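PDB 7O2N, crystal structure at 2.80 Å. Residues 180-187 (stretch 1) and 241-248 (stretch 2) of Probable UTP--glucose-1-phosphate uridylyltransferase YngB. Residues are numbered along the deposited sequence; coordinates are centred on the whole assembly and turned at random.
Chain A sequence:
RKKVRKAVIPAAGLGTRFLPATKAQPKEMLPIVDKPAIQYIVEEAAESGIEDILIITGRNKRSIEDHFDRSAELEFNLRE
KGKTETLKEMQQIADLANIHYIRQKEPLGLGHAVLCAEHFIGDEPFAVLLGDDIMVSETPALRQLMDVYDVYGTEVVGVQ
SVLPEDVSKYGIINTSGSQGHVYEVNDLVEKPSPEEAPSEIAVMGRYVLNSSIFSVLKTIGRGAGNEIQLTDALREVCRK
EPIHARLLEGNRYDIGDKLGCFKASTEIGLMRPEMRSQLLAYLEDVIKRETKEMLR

Stretch 1 (180-187) GHVYEVND
Stretch 2, residues 241-248: EPIHARLL

The two stretches run antiparallel, and their best hydrogen bond lies at one end: Leu247 N donates to His181 O at 3.0 Å and 164°, nearly straight. Three weak bonds follow along the backbone. Tyr183 N reaches Ala245 O at 2.7 Å but bent to 126°; Ala245 N returns to Tyr183 O at 3.3 Å and 160°; Val185 N meets Ile243 O at 2.9 Å and 124°. Between the first rungs, Val182 CA leans on Ala245 O at 3.2 Å, a CA-H...O contact that uses the carbonyl a second time.

The register runs Val182 with Arg246, Tyr183 with Ala245, Glu184 (modelled only to CB) with His244, and the CA-CA distances of the first two pairs are 4.6 and 5.0 Å, the wider spacing belonging to the hydrogen-bonded pair. The two strand axes approach to 4.6 Å with their directions 149° apart. Backbone angles are mostly extended, such as -124/110 at Val182 and -144/137 at Ala245; Asn186 at -110/-36 departs from this, and His181 at -99/8 lies outside the strand.

Alternation sorts the side chains. Tyr183 (chi1 m, chi2 46°) and Ala245 share one face, their CB atoms 4.5 Å apart; Tyr183 CE1 lies 4.4 Å from Leu247 CB. Val185, chi1 t, sets CG2 3.5 Å from Ala245 CB, and its CB is 3.9 Å from Ile243 CB (Ile243 m, t). Small alanine thus meets a tyrosine and a valine. Val182 (t), Arg246 and His244 (m, chi2 32°) occupy the other face, where Val182 CG1 is 4.2 Å from His244 CB.

Arg246 (t, p, t, chi4 80°) folds its guanidinium over His181 (m, chi2 -71°): Arg246 NH1 lies 3.3 Å from His181 CB, and NH2 sits over one ring face. At the far end, Pro242 CB packs 3.2 Å from Val185 O.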

# COMPACT_ATOMS: atom_id res chain seq x y z
N GLY A 180 -20.11 -34.43 8.19
CA GLY A 180 -18.70 -34.06 8.34
C GLY A 180 -18.53 -32.54 8.26
O GLY A 180 -19.18 -31.82 9.03
N HIS A 181 -17.76 -32.09 7.26
CA HIS A 181 -17.37 -30.70 7.09
C HIS A 181 -18.23 -29.98 6.06
O HIS A 181 -17.92 -28.83 5.73
CB HIS A 181 -15.92 -30.69 6.61
CG HIS A 181 -14.93 -30.85 7.71
ND1 HIS A 181 -14.70 -29.85 8.63
CD2 HIS A 181 -14.09 -31.86 8.00
CE1 HIS A 181 -13.76 -30.23 9.47
NE2 HIS A 181 -13.37 -31.47 9.10
N VAL A 182 -19.31 -30.62 5.59
CA VAL A 182 -20.01 -30.19 4.39
C VAL A 182 -21.48 -29.93 4.69
O VAL A 182 -22.24 -30.88 4.90
CB VAL A 182 -19.87 -31.25 3.27
CG1 VAL A 182 -20.53 -30.83 1.95
CG2 VAL A 182 -18.44 -31.72 3.07
N TYR A 183 -21.91 -28.67 4.67
CA TYR A 183 -23.32 -28.37 4.84
C TYR A 183 -24.04 -28.70 3.54
O TYR A 183 -23.40 -29.10 2.58
CB TYR A 183 -23.55 -26.98 5.47
CG TYR A 183 -23.12 -26.89 6.92
CD1 TYR A 183 -21.88 -27.41 7.30
CD2 TYR A 183 -23.91 -26.33 7.91
CE1 TYR A 183 -21.45 -27.38 8.62
CE2 TYR A 183 -23.48 -26.27 9.23
CZ TYR A 183 -22.25 -26.80 9.59
OH TYR A 183 -21.76 -26.81 10.87
N GLU A 184 -25.37 -28.60 3.55
CA GLU A 184 -26.17 -29.02 2.41
C GLU A 184 -27.19 -27.92 2.15
O GLU A 184 -28.26 -27.85 2.75
CB GLU A 184 -26.74 -30.43 2.62
N VAL A 185 -26.83 -27.05 1.22
CA VAL A 185 -27.53 -25.80 0.97
C VAL A 185 -28.85 -26.07 0.26
O VAL A 185 -28.90 -26.77 -0.73
CB VAL A 185 -26.64 -24.87 0.12
CG1 VAL A 185 -27.21 -23.47 0.05
CG2 VAL A 185 -25.21 -24.84 0.62
N ASN A 186 -29.90 -25.43 0.76
CA ASN A 186 -31.24 -25.63 0.23
C ASN A 186 -31.67 -24.36 -0.50
O ASN A 186 -32.39 -24.43 -1.48
CB ASN A 186 -32.19 -26.11 1.33
CG ASN A 186 -32.06 -27.61 1.54
OD1 ASN A 186 -31.44 -28.08 2.50
ND2 ASN A 186 -32.62 -28.36 0.60
N ASP A 187 -31.25 -23.22 0.03
CA ASP A 187 -31.47 -21.93 -0.60
C ASP A 187 -30.37 -20.96 -0.15
O ASP A 187 -29.41 -21.34 0.53
CB ASP A 187 -32.92 -21.47 -0.41
CG ASP A 187 -33.32 -20.33 -1.33
OD1 ASP A 187 -33.20 -20.50 -2.56
OD2 ASP A 187 -33.70 -19.27 -0.81
N GLU A 241 -32.53 -28.40 -7.79
CA GLU A 241 -31.71 -29.34 -7.04
C GLU A 241 -30.83 -28.57 -6.04
O GLU A 241 -30.44 -27.44 -6.32
CB GLU A 241 -30.88 -30.18 -8.02
CG GLU A 241 -30.33 -31.46 -7.42
CD GLU A 241 -28.81 -31.58 -7.28
OE1 GLU A 241 -28.13 -31.54 -8.33
OE2 GLU A 241 -28.32 -31.74 -6.13
N PRO A 242 -30.51 -29.12 -4.85
CA PRO A 242 -29.72 -28.41 -3.85
C PRO A 242 -28.19 -28.56 -3.89
O PRO A 242 -27.64 -29.62 -4.15
CB PRO A 242 -30.41 -28.91 -2.57
CG PRO A 242 -30.79 -30.34 -2.84
CD PRO A 242 -30.95 -30.43 -4.34
N ILE A 243 -27.54 -27.43 -3.58
CA ILE A 243 -26.11 -27.15 -3.61
C ILE A 243 -25.46 -27.65 -2.32
O ILE A 243 -26.13 -28.06 -1.39
CB ILE A 243 -25.97 -25.61 -3.68
CG1 ILE A 243 -26.44 -25.06 -5.03
CG2 ILE A 243 -24.59 -25.12 -3.30
CD1 ILE A 243 -26.24 -23.56 -5.17
N HIS A 244 -24.13 -27.58 -2.29
CA HIS A 244 -23.33 -27.97 -1.13
C HIS A 244 -22.45 -26.80 -0.69
O HIS A 244 -22.26 -25.85 -1.44
CB HIS A 244 -22.52 -29.23 -1.44
CG HIS A 244 -23.37 -30.44 -1.59
ND1 HIS A 244 -24.66 -30.40 -2.09
CD2 HIS A 244 -23.12 -31.74 -1.32
CE1 HIS A 244 -25.16 -31.61 -2.13
NE2 HIS A 244 -24.24 -32.45 -1.66
N ALA A 245 -21.95 -26.87 0.56
CA ALA A 245 -21.09 -25.86 1.14
C ALA A 245 -20.04 -26.51 2.03
O ALA A 245 -20.34 -27.42 2.80
CB ALA A 245 -21.91 -24.85 1.90
N ARG A 246 -18.80 -26.04 1.92
CA ARG A 246 -17.74 -26.46 2.82
C ARG A 246 -17.60 -25.43 3.94
O ARG A 246 -17.55 -24.23 3.68
CB ARG A 246 -16.43 -26.59 2.05
CG ARG A 246 -15.21 -26.82 2.93
CD ARG A 246 -15.15 -28.31 3.17
NE ARG A 246 -13.83 -28.77 3.52
CZ ARG A 246 -13.31 -28.67 4.73
NH1 ARG A 246 -14.02 -28.10 5.68
NH2 ARG A 246 -12.09 -29.13 4.98
N LEU A 247 -17.54 -25.90 5.19
CA LEU A 247 -17.05 -25.07 6.27
C LEU A 247 -15.53 -25.04 6.15
O LEU A 247 -14.90 -26.08 5.94
CB LEU A 247 -17.49 -25.64 7.62
CG LEU A 247 -17.35 -24.70 8.82
CD1 LEU A 247 -18.56 -23.78 9.02
CD2 LEU A 247 -17.07 -25.51 10.08
N LEU A 248 -14.96 -23.84 6.20
CA LEU A 248 -13.56 -23.66 5.88
C LEU A 248 -12.72 -23.70 7.15
O LEU A 248 -13.03 -23.04 8.14
CB LEU A 248 -13.41 -22.31 5.17
CG LEU A 248 -14.05 -22.22 3.79
CD1 LEU A 248 -14.28 -20.78 3.38
CD2 LEU A 248 -13.17 -22.92 2.77